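Local coordinates for protein Cd1 (Flavonifractor plautii, PDB 7D39) that binds flavin mononucleotide and probably acts as an ene-reductase that starts the breakdown of flavones and flavonols in a gut bacterium, at residues G5-M10 with F35-N40; L41-C46 with T95-T100; G82-T87 with S140-G145. All coordinates share one frame; numbering follows the deposited sequence.

Interaction 1 of 3, residues G5-M10 with F35-N40; sequences GISGGM and FIQLQN. With FMN (flavin mononucleotide), chain B.
Q37 and Q39 close on one backbone oxygen, G9 O, from opposite faces of its carbonyl plane. Q37 NE2 sits 2.9 Å from G9 O and 57° above that plane, while the oxygen lies in the plane of the Q37 amide, so the N-H is aimed well. From the other face Q39 NE2 reaches G9 O at 3.1 Å in a more bent bond, 147° at the hydrogen. Both glutamines fold at their second torsion, which in Q37 (chi2 -66°) brings CD round to the side of the G9 loop. The rotation of the Q37 amide is fixed at both ends: OE1 takes the N-H of Q39 at 2.9 Å from Q39 N, and NE2 also bonds D16, whose carboxylate is shared with S7 OG. An alanine here would probably leave Q39 N without its acceptor, D16 with one donor fewer (S7 OG remaining) and G9 O gripped from one face alone, giving the loop more freedom to move. The contact sits at the carboxyl ends of the two parallel strands of the beta-alpha-beta unit 2-7, 14-28, 32-37 of a flavodoxin-like fold, zipped by backbone bonds such as I36 N to G5 O (2.8 Å). The loop leaving strand 2-7 carries the cofactor phosphate, with the N-H of selenomethionine M10 bonded to FMN O2P at 2.9 Å from M10 N. S7 steadies the bend in an ST turn, its OG accepting from G9 N at 3.3 Å. On the sheet face of S7, the F35 ring turns its edge to that serine, CE1 lying 3.8 Å from S7 CB. On the other face the side chains of I6 and L38 cross obliquely, I6 CG2 meeting L38 CG at 3.7 Å.

Interaction 2 of 3, residues L41-C46 with T95-T100; sequences LHIEHC and TGLFHT
The opening turn of helix 96-109 receives the loop that follows strand 32-37, with I43, E44 and H45 set against L97 and T100. The start of the helix is fixed by an N-cap: T95 OG1 accepts from F98 N at 3.2 Å. L97 then crosses I43 at about a right angle, placing CD1 over the branch point of the isoleucine, 4.1 Å from I43 CB and equally near I43 CG2. T100 divides its two branches between different partners. A chi1 of -74° sets OG1 beside the backbone N, leaving the methyl anti to that N, and CG2 packs 3.4 Å from E44 O, which accepts a hydrogen bond from R104 further along the helix. The T100 and H45 side chains cross at about a right angle, with OG1 3.3 Å from H45 ND1. One water joins the two segments, taking the N-H of C46 at 2.8 Å from C46 N and lying 2.9 Å from T100 OG1. With only 217 Å² buried, the two segments are held by a small apolar touch and a water-mediated link, with R104 adding a direct bond, consistent with a junction near the surface.

Interaction 3 of 3, residues G82-T87 with S140-G145; sequences GIVFST and SFMSVG. With FMN (flavin mononucleotide), chain B.
Strands 82-88 and 138-144 pair in parallel within the five-stranded sheet of the flavodoxin-like fold, buried on both faces, with V84, F85, S86 and T87 level with S140, F141, M142 and S143. Their axes lie 13° apart, and five backbone bonds alternate between the strands, from S140 N to I83 O (2.8 Å) to V144 N to T87 O (3.0 Å). On one face F141 CD1 packs 3.6 Å from F85 CB, a contact of ring with methylene, while the F85 ring turns from the strand of F141 to pack edge-to-face with F98. Further along this face T87 CG2 packs 3.7 Å from S143 OG, whose hydroxyl is bonded to T153. On the other face selenomethionine M142 spans two residues of its neighbour. A bend at chi3 (-78°) places CE near both V84 and S86, 3.9 Å from V84 CG1 and 4.0 Å from S86 CB. Helices 14-28 and 184-202 cover this face, and S86 OG is bonded to N15, which hydrogen-bonds the flavin mononucleotide through ND2. At the carboxyl end of strand 138-144 the chain runs directly to the cofactor. G145 CA lies 3.2 Å from FMN O2, where a side chain would clash, and the ribityl hydroxyl O4' donates to the backbone oxygen of V144, with FMN O4' 2.8 Å from V144 O.

Interactions 1 and 3 belong to one parallel sheet. Strands 2-7 and 82-88 are neighbours in it, and I6 binds the backbone of V84 and S86, so the two contacts, with centres about 10 Å apart, run 32-37, 2-7, 82-88, 138-144 across the sheet. Both touch the flavin mononucleotide, interaction 1 at the phosphate and interaction 3 at the ribityl chain and ring. Interaction 2 follows interaction 1 along the chain and alternates with interaction 3. Its centre is about 12 Å from the former and 16 Å from the latter. Helix 96-109 meets both, L97 packing on L38 and F98 on F141; with L41 on I36, this ties the peripheral loop to the cofactor-bearing sheet.

Interaction 1 of 3, residues G5-M10 with F35-N40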
loop_
_atom_site.group_PDB
_atom_site.type_symbol
_atom_site.label_atom_id
_atom_site.label_comp_id
_atom_site.label_asym_id
_atom_site.label_seq_id
_atom_site.Cartn_x
_atom_site.Cartn_y
_atom_site.Cartn_z
ATOM N N GLY A 5 12.038 8.988 -4.380
ATOM C CA GLY A 5 12.431 7.609 -4.352
ATOM C C GLY A 5 12.784 7.052 -2.997
ATOM O O GLY A 5 13.548 7.606 -2.263
ATOM N N ILE A 6 12.207 5.922 -2.703
ATOM C CA ILE A 6 12.411 5.210 -1.471
ATOM C C ILE A 6 12.915 3.801 -1.736
ATOM O O ILE A 6 12.385 3.113 -2.548
ATOM C CB ILE A 6 11.125 5.134 -0.623
ATOM C CG1 ILE A 6 10.529 6.513 -0.393
ATOM C CG2 ILE A 6 11.374 4.354 0.645
ATOM C CD1 ILE A 6 9.149 6.507 0.191
ATOM N N SER A 7 13.937 3.391 -1.021
ATOM C CA SER A 7 14.448 2.035 -1.142
ATOM C C SER A 7 14.439 1.351 0.215
ATOM O O SER A 7 14.916 1.912 1.204
ATOM C CB SER A 7 15.855 2.018 -1.726
ATOM O OG SER A 7 16.452 0.770 -1.473
ATOM N N GLY A 8 13.896 0.142 0.256
ATOM C CA GLY A 8 13.896 -0.667 1.457
ATOM C C GLY A 8 14.956 -1.748 1.511
ATOM O O GLY A 8 14.883 -2.617 2.389
ATOM N N GLY A 9 15.930 -1.741 0.594
ATOM C CA GLY A 9 16.997 -2.719 0.590
ATOM C C GLY A 9 18.158 -2.292 1.469
ATOM O O GLY A 9 18.086 -1.315 2.217
HETATM N N MSE A 10 19.258 -3.039 1.368
HETATM C CA MSE A 10 20.481 -2.644 2.066
HETATM C C MSE A 10 21.091 -1.386 1.432
HETATM O O MSE A 10 20.920 -1.138 0.237
HETATM C CB MSE A 10 21.521 -3.769 2.057
HETATM C CG MSE A 10 21.264 -4.957 2.996
HETATM SE SE MSE A 10 21.040 -4.534 4.904
HETATM C CE MSE A 10 22.248 -2.992 5.059
ATOM N N PHE A 35 15.914 11.139 -2.657
ATOM C CA PHE A 35 16.085 9.723 -2.360
ATOM C C PHE A 35 16.102 9.523 -0.855
ATOM O O PHE A 35 16.763 10.278 -0.137
ATOM C CB PHE A 35 17.382 9.207 -2.992
ATOM C CG PHE A 35 17.708 7.787 -2.658
ATOM C CD1 PHE A 35 16.850 6.758 -3.003
ATOM C CD2 PHE A 35 18.894 7.479 -2.020
ATOM C CE1 PHE A 35 17.167 5.444 -2.685
ATOM C CE2 PHE A 35 19.218 6.179 -1.721
ATOM C CZ PHE A 35 18.358 5.161 -2.050
ATOM N N ILE A 36 15.369 8.517 -0.380
ATOM C CA ILE A 36 15.371 8.136 1.029
ATOM C C ILE A 36 15.732 6.656 1.134
ATOM O O ILE A 36 15.085 5.803 0.514
ATOM C CB ILE A 36 14.023 8.423 1.715
ATOM C CG1 ILE A 36 13.841 9.928 1.903
ATOM C CG2 ILE A 36 13.954 7.742 3.064
ATOM C CD1 ILE A 36 12.489 10.303 2.543
ATOM N N GLN A 37 16.769 6.359 1.911
ATOM C CA GLN A 37 17.201 4.996 2.192
ATOM C C GLN A 37 16.641 4.602 3.558
ATOM O O GLN A 37 16.991 5.213 4.568
ATOM C CB GLN A 37 18.731 4.920 2.169
ATOM C CG GLN A 37 19.312 3.697 1.453
ATOM C CD GLN A 37 18.985 2.411 2.165
ATOM O OE1 GLN A 37 18.933 2.371 3.396
ATOM N NE2 GLN A 37 18.750 1.352 1.401
ATOM N N LEU A 38 15.758 3.598 3.597
ATOM C CA LEU A 38 15.036 3.328 4.842
ATOM C C LEU A 38 15.919 2.774 5.957
ATOM O O LEU A 38 15.522 2.861 7.127
ATOM C CB LEU A 38 13.876 2.360 4.603
ATOM C CG LEU A 38 12.710 2.861 3.740
ATOM C CD1 LEU A 38 11.633 1.787 3.557
ATOM C CD2 LEU A 38 12.116 4.136 4.335
ATOM N N GLN A 39 17.074 2.185 5.633
ATOM C CA GLN A 39 17.977 1.730 6.679
ATOM C C GLN A 39 18.512 2.884 7.529
ATOM O O GLN A 39 18.992 2.643 8.636
ATOM C CB GLN A 39 19.168 0.953 6.099
ATOM C CG GLN A 39 18.818 -0.248 5.195
ATOM C CD GLN A 39 17.810 -1.195 5.816
ATOM O OE1 GLN A 39 17.838 -1.440 7.011
ATOM N NE2 GLN A 39 16.900 -1.721 5.001
ATOM N N ASN A 40 18.462 4.124 7.039
ATOM C CA ASN A 40 18.867 5.273 7.842
ATOM C C ASN A 40 17.803 5.698 8.837
ATOM O O ASN A 40 18.052 6.613 9.623
ATOM C CB ASN A 40 19.198 6.482 6.956
ATOM C CG ASN A 40 20.409 6.257 6.101
ATOM O OD1 ASN A 40 21.328 5.553 6.495
ATOM N ND2 ASN A 40 20.420 6.848 4.914
HETATM N N1 FMN B . 14.021 -13.388 -2.643
HETATM C C2 FMN B . 13.028 -13.896 -3.358
HETATM O O2 FMN B . 13.225 -13.752 -4.567
HETATM N N3 FMN B . 11.956 -14.506 -2.783
HETATM C C4 FMN B . 11.887 -14.565 -1.433
HETATM O O4 FMN B . 10.996 -15.076 -0.780
HETATM C C4A FMN B . 12.988 -14.009 -0.631
HETATM N N5 FMN B . 13.000 -14.039 0.679
HETATM C C5A FMN B . 13.964 -13.506 1.428
HETATM C C6 FMN B . 13.946 -13.544 2.811
HETATM C C7 FMN B . 14.966 -12.985 3.568
HETATM C C7M FMN B . 14.938 -13.046 5.073
HETATM C C8 FMN B . 16.118 -12.356 2.875
HETATM C C8M FMN B . 17.243 -11.767 3.680
HETATM C C9 FMN B . 16.132 -12.334 1.491
HETATM C C9A FMN B . 15.100 -12.873 0.750
HETATM N N10 FMN B . 15.135 -12.864 -0.648
HETATM C C10 FMN B . 14.073 -13.400 -1.336
HETATM C "C1'" FMN B . 16.251 -12.199 -1.311
HETATM C "C2'" FMN B . 16.060 -10.676 -1.317
HETATM O "O2'" FMN B . 14.929 -10.262 -2.059
HETATM C "C3'" FMN B . 17.360 -9.966 -1.797
HETATM O "O3'" FMN B . 18.427 -10.215 -0.923
HETATM C "C4'" FMN B . 17.158 -8.448 -2.026
HETATM O "O4'" FMN B . 16.411 -8.176 -3.198
HETATM C "C5'" FMN B . 18.498 -7.732 -2.040
HETATM O "O5'" FMN B . 18.379 -6.369 -2.264
HETATM P P FMN B . 19.282 -5.224 -1.868
HETATM O O1P FMN B . 18.650 -4.031 -2.186
HETATM O O2P FMN B . 19.456 -5.321 -0.477
HETATM O O3P FMN B . 20.413 -5.446 -2.711
#

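Interaction 2 of 3, residues L41-C46 with T95-T100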
loop_
_atom_site.group_PDB
_atom_site.type_symbol
_atom_site.label_atom_id
_atom_site.label_comp_id
_atom_site.label_asym_id
_atom_site.label_seq_id
_atom_site.Cartn_x
_atom_site.Cartn_y
_atom_site.Cartn_z
ATOM N N LEU A 41 16.627 5.086 8.807
ATOM C CA LEU A 41 15.478 5.537 9.582
ATOM C C LEU A 41 15.193 4.546 10.701
ATOM O O LEU A 41 15.474 3.349 10.579
ATOM C CB LEU A 41 14.237 5.687 8.692
ATOM C CG LEU A 41 13.842 7.015 8.039
ATOM C CD1 LEU A 41 15.019 7.831 7.601
ATOM C CD2 LEU A 41 12.906 6.756 6.845
ATOM N N HIS A 42 14.662 5.056 11.804
ATOM C CA HIS A 42 14.201 4.210 12.895
ATOM C C HIS A 42 12.683 4.242 12.872
ATOM O O HIS A 42 12.069 5.292 13.097
ATOM C CB HIS A 42 14.739 4.661 14.250
ATOM C CG HIS A 42 14.154 3.892 15.391
ATOM N ND1 HIS A 42 13.380 4.481 16.367
ATOM C CD2 HIS A 42 14.190 2.570 15.684
ATOM C CE1 HIS A 42 12.984 3.558 17.227
ATOM N NE2 HIS A 42 13.456 2.389 16.830
ATOM N N ILE A 43 12.081 3.092 12.594
ATOM C CA ILE A 43 10.638 2.971 12.496
ATOM C C ILE A 43 10.212 1.770 13.330
ATOM O O ILE A 43 10.645 0.643 13.066
ATOM C CB ILE A 43 10.183 2.833 11.032
ATOM C CG1 ILE A 43 10.549 4.099 10.268
ATOM C CG2 ILE A 43 8.698 2.626 10.941
ATOM C CD1 ILE A 43 10.401 3.964 8.806
ATOM N N GLU A 44 9.380 2.017 14.340
ATOM C CA GLU A 44 8.879 0.975 15.229
ATOM C C GLU A 44 7.653 0.297 14.634
ATOM O O GLU A 44 6.916 0.891 13.840
ATOM C CB GLU A 44 8.493 1.562 16.590
ATOM C CG GLU A 44 9.632 2.172 17.373
ATOM C CD GLU A 44 10.373 1.150 18.193
ATOM O OE1 GLU A 44 11.579 0.939 17.945
ATOM O OE2 GLU A 44 9.743 0.546 19.083
ATOM N N HIS A 45 7.426 -0.950 15.052
ATOM C CA HIS A 45 6.242 -1.686 14.624
ATOM C C HIS A 45 4.970 -1.021 15.144
ATOM O O HIS A 45 4.946 -0.418 16.218
ATOM C CB HIS A 45 6.283 -3.135 15.138
ATOM C CG HIS A 45 7.380 -3.967 14.548
ATOM N ND1 HIS A 45 7.214 -4.716 13.409
ATOM C CD2 HIS A 45 8.656 -4.173 14.949
ATOM C CE1 HIS A 45 8.344 -5.338 13.121
ATOM N NE2 HIS A 45 9.233 -5.027 14.041
ATOM N N CYS A 46 3.892 -1.167 14.387
ATOM C CA CYS A 46 2.581 -0.720 14.846
ATOM C C CYS A 46 2.151 -1.551 16.054
ATOM O O CYS A 46 2.153 -2.788 16.006
ATOM C CB CYS A 46 1.562 -0.834 13.708
ATOM S SG CYS A 46 -0.186 -0.526 14.139
ATOM N N THR A 95 8.996 -6.609 2.497
ATOM C CA THR A 95 9.691 -6.795 3.768
ATOM C C THR A 95 8.779 -6.472 4.951
ATOM O O THR A 95 7.788 -5.747 4.831
ATOM C CB THR A 95 10.944 -5.926 3.860
ATOM O OG1 THR A 95 10.566 -4.545 3.874
ATOM C CG2 THR A 95 11.931 -6.207 2.686
ATOM N N GLY A 96 9.137 -7.022 6.115
ATOM C CA GLY A 96 8.397 -6.697 7.320
ATOM C C GLY A 96 8.247 -5.201 7.500
ATOM O O GLY A 96 7.180 -4.712 7.873
ATOM N N LEU A 97 9.317 -4.452 7.215
ATOM C CA LEU A 97 9.278 -3.003 7.369
ATOM C C LEU A 97 8.257 -2.369 6.429
ATOM O O LEU A 97 7.524 -1.457 6.819
ATOM C CB LEU A 97 10.671 -2.422 7.120
ATOM C CG LEU A 97 10.707 -0.896 7.203
ATOM C CD1 LEU A 97 10.233 -0.417 8.574
ATOM C CD2 LEU A 97 12.104 -0.371 6.899
ATOM N N PHE A 98 8.205 -2.836 5.184
ATOM C CA PHE A 98 7.160 -2.397 4.272
ATOM C C PHE A 98 5.772 -2.673 4.852
ATOM O O PHE A 98 4.865 -1.835 4.749
ATOM C CB PHE A 98 7.332 -3.093 2.918
ATOM C CG PHE A 98 6.502 -2.487 1.827
ATOM C CD1 PHE A 98 5.155 -2.780 1.712
ATOM C CD2 PHE A 98 7.072 -1.613 0.915
ATOM C CE1 PHE A 98 4.398 -2.203 0.720
ATOM C CE2 PHE A 98 6.319 -1.023 -0.071
ATOM C CZ PHE A 98 4.985 -1.317 -0.176
ATOM N N HIS A 99 5.579 -3.846 5.446
ATOM C CA HIS A 99 4.293 -4.137 6.092
ATOM C C HIS A 99 4.028 -3.218 7.280
ATOM O O HIS A 99 2.877 -2.864 7.533
ATOM C CB HIS A 99 4.239 -5.583 6.549
ATOM C CG HIS A 99 4.019 -6.554 5.436
ATOM N ND1 HIS A 99 5.049 -7.216 4.808
ATOM C CD2 HIS A 99 2.883 -6.987 4.844
ATOM C CE1 HIS A 99 4.558 -8.008 3.872
ATOM N NE2 HIS A 99 3.247 -7.881 3.869
ATOM N N THR A 100 5.070 -2.827 8.014
ATOM C CA THR A 100 4.901 -1.908 9.136
ATOM C C THR A 100 4.506 -0.519 8.657
ATOM O O THR A 100 3.609 0.104 9.229
ATOM C CB THR A 100 6.186 -1.851 9.952
ATOM O OG1 THR A 100 6.298 -3.057 10.686
ATOM C CG2 THR A 100 6.176 -0.701 10.938
HETATM O O HOH W 1 3.957 -2.985 12.323
#

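Interaction 3 of 3, residues G82-T87 with S140-G145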
loop_
_atom_site.group_PDB
_atom_site.type_symbol
_atom_site.label_atom_id
_atom_site.label_comp_id
_atom_site.label_asym_id
_atom_site.label_seq_id
_atom_site.Cartn_x
_atom_site.Cartn_y
_atom_site.Cartn_z
ATOM N N GLY A 82 4.893 12.532 -6.775
ATOM C CA GLY A 82 4.915 11.143 -7.187
ATOM C C GLY A 82 6.026 10.437 -6.439
ATOM O O GLY A 82 6.993 11.062 -5.993
ATOM N N ILE A 83 5.862 9.123 -6.285
ATOM C CA ILE A 83 6.733 8.307 -5.443
ATOM C C ILE A 83 7.071 7.013 -6.165
ATOM O O ILE A 83 6.194 6.363 -6.746
ATOM C CB ILE A 83 6.089 7.972 -4.084
ATOM C CG1 ILE A 83 5.706 9.225 -3.323
ATOM C CG2 ILE A 83 7.001 7.108 -3.251
ATOM C CD1 ILE A 83 5.048 8.910 -2.011
ATOM N N VAL A 84 8.338 6.623 -6.071
ATOM C CA VAL A 84 8.842 5.346 -6.560
ATOM C C VAL A 84 9.433 4.617 -5.362
ATOM O O VAL A 84 10.333 5.134 -4.691
ATOM C CB VAL A 84 9.890 5.534 -7.674
ATOM C CG1 VAL A 84 10.263 4.213 -8.292
ATOM C CG2 VAL A 84 9.338 6.425 -8.724
ATOM N N PHE A 85 8.924 3.446 -5.070
ATOM C CA PHE A 85 9.262 2.678 -3.918
ATOM C C PHE A 85 9.802 1.331 -4.345
ATOM O O PHE A 85 9.093 0.544 -4.912
ATOM C CB PHE A 85 8.004 2.496 -3.085
ATOM C CG PHE A 85 8.244 2.203 -1.651
ATOM C CD1 PHE A 85 7.463 2.773 -0.691
ATOM C CD2 PHE A 85 9.233 1.355 -1.268
ATOM C CE1 PHE A 85 7.674 2.507 0.617
ATOM C CE2 PHE A 85 9.438 1.077 0.038
ATOM C CZ PHE A 85 8.669 1.648 0.981
ATOM N N SER A 86 11.057 1.077 -4.064
ATOM C CA SER A 86 11.677 -0.196 -4.332
ATOM C C SER A 86 11.870 -1.055 -3.094
ATOM O O SER A 86 12.493 -0.649 -2.189
ATOM C CB SER A 86 12.986 0.006 -5.061
ATOM O OG SER A 86 13.484 -1.152 -5.613
ATOM N N THR A 87 11.323 -2.247 -3.073
ATOM C CA THR A 87 11.384 -3.083 -1.885
ATOM C C THR A 87 11.979 -4.440 -2.212
ATOM O O THR A 87 11.674 -5.024 -3.254
ATOM C CB THR A 87 9.992 -3.292 -1.266
ATOM O OG1 THR A 87 10.111 -4.103 -0.088
ATOM C CG2 THR A 87 9.083 -3.993 -2.247
ATOM N N SER A 140 4.563 4.372 -7.781
ATOM C CA SER A 140 4.947 3.156 -8.474
ATOM C C SER A 140 5.839 2.326 -7.567
ATOM O O SER A 140 6.556 2.858 -6.710
ATOM C CB SER A 140 5.658 3.463 -9.788
ATOM O OG SER A 140 4.719 3.905 -10.766
ATOM N N PHE A 141 5.788 1.014 -7.767
ATOM C CA PHE A 141 6.504 0.068 -6.933
ATOM C C PHE A 141 7.372 -0.836 -7.788
ATOM O O PHE A 141 7.019 -1.182 -8.916
ATOM C CB PHE A 141 5.536 -0.797 -6.128
ATOM C CG PHE A 141 4.653 -0.012 -5.200
ATOM C CD1 PHE A 141 5.144 0.453 -3.996
ATOM C CD2 PHE A 141 3.336 0.239 -5.525
ATOM C CE1 PHE A 141 4.333 1.160 -3.133
ATOM C CE2 PHE A 141 2.506 0.937 -4.648
ATOM C CZ PHE A 141 3.013 1.404 -3.469
HETATM N N MSE A 142 8.497 -1.233 -7.225
HETATM C CA MSE A 142 9.318 -2.269 -7.819
HETATM C C MSE A 142 9.644 -3.231 -6.697
HETATM O O MSE A 142 10.054 -2.799 -5.633
HETATM C CB MSE A 142 10.583 -1.684 -8.434
HETATM C CG MSE A 142 10.328 -0.615 -9.483
HETATM SE SE MSE A 142 12.007 0.011 -10.322
HETATM C CE MSE A 142 12.617 1.185 -8.886
ATOM N N SER A 143 9.419 -4.522 -6.913
ATOM C CA SER A 143 9.786 -5.553 -5.955
ATOM C C SER A 143 10.920 -6.360 -6.559
ATOM O O SER A 143 10.799 -6.848 -7.685
ATOM C CB SER A 143 8.602 -6.467 -5.630
ATOM O OG SER A 143 7.514 -5.731 -5.116
ATOM N N VAL A 144 12.023 -6.476 -5.824
ATOM C CA VAL A 144 13.251 -7.095 -6.316
ATOM C C VAL A 144 13.590 -8.274 -5.421
ATOM O O VAL A 144 13.821 -8.100 -4.220
ATOM C CB VAL A 144 14.420 -6.098 -6.354
ATOM C CG1 VAL A 144 15.635 -6.743 -7.003
ATOM C CG2 VAL A 144 14.008 -4.811 -7.088
ATOM N N GLY A 145 13.649 -9.473 -6.007
ATOM C CA GLY A 145 13.893 -10.685 -5.258
ATOM C C GLY A 145 15.129 -11.418 -5.750
ATOM O O GLY A 145 15.647 -11.157 -6.837
HETATM N N1 FMN B . 14.021 -13.388 -2.643
HETATM C C2 FMN B . 13.028 -13.896 -3.358
HETATM O O2 FMN B . 13.225 -13.752 -4.567
HETATM N N3 FMN B . 11.956 -14.506 -2.783
HETATM C C4 FMN B . 11.887 -14.565 -1.433
HETATM O O4 FMN B . 10.996 -15.076 -0.780
HETATM C C4A FMN B . 12.988 -14.009 -0.631
HETATM N N5 FMN B . 13.000 -14.039 0.679
HETATM C C5A FMN B . 13.964 -13.506 1.428
HETATM C C6 FMN B . 13.946 -13.544 2.811
HETATM C C7 FMN B . 14.966 -12.985 3.568
HETATM C C7M FMN B . 14.938 -13.046 5.073
HETATM C C8 FMN B . 16.118 -12.356 2.875
HETATM C C8M FMN B . 17.243 -11.767 3.680
HETATM C C9 FMN B . 16.132 -12.334 1.491
HETATM C C9A FMN B . 15.100 -12.873 0.750
HETATM N N10 FMN B . 15.135 -12.864 -0.648
HETATM C C10 FMN B . 14.073 -13.400 -1.336
HETATM C "C1'" FMN B . 16.251 -12.199 -1.311
HETATM C "C2'" FMN B . 16.060 -10.676 -1.317
HETATM O "O2'" FMN B . 14.929 -10.262 -2.059
HETATM C "C3'" FMN B . 17.360 -9.966 -1.797
HETATM O "O3'" FMN B . 18.427 -10.215 -0.923
HETATM C "C4'" FMN B . 17.158 -8.448 -2.026
HETATM O "O4'" FMN B . 16.411 -8.176 -3.198
HETATM C "C5'" FMN B . 18.498 -7.732 -2.040
HETATM O "O5'" FMN B . 18.379 -6.369 -2.264
HETATM P P FMN B . 19.282 -5.224 -1.868
HETATM O O1P FMN B . 18.650 -4.031 -2.186
HETATM O O2P FMN B . 19.456 -5.321 -0.477
HETATM O O3P FMN B . 20.413 -5.446 -2.711
#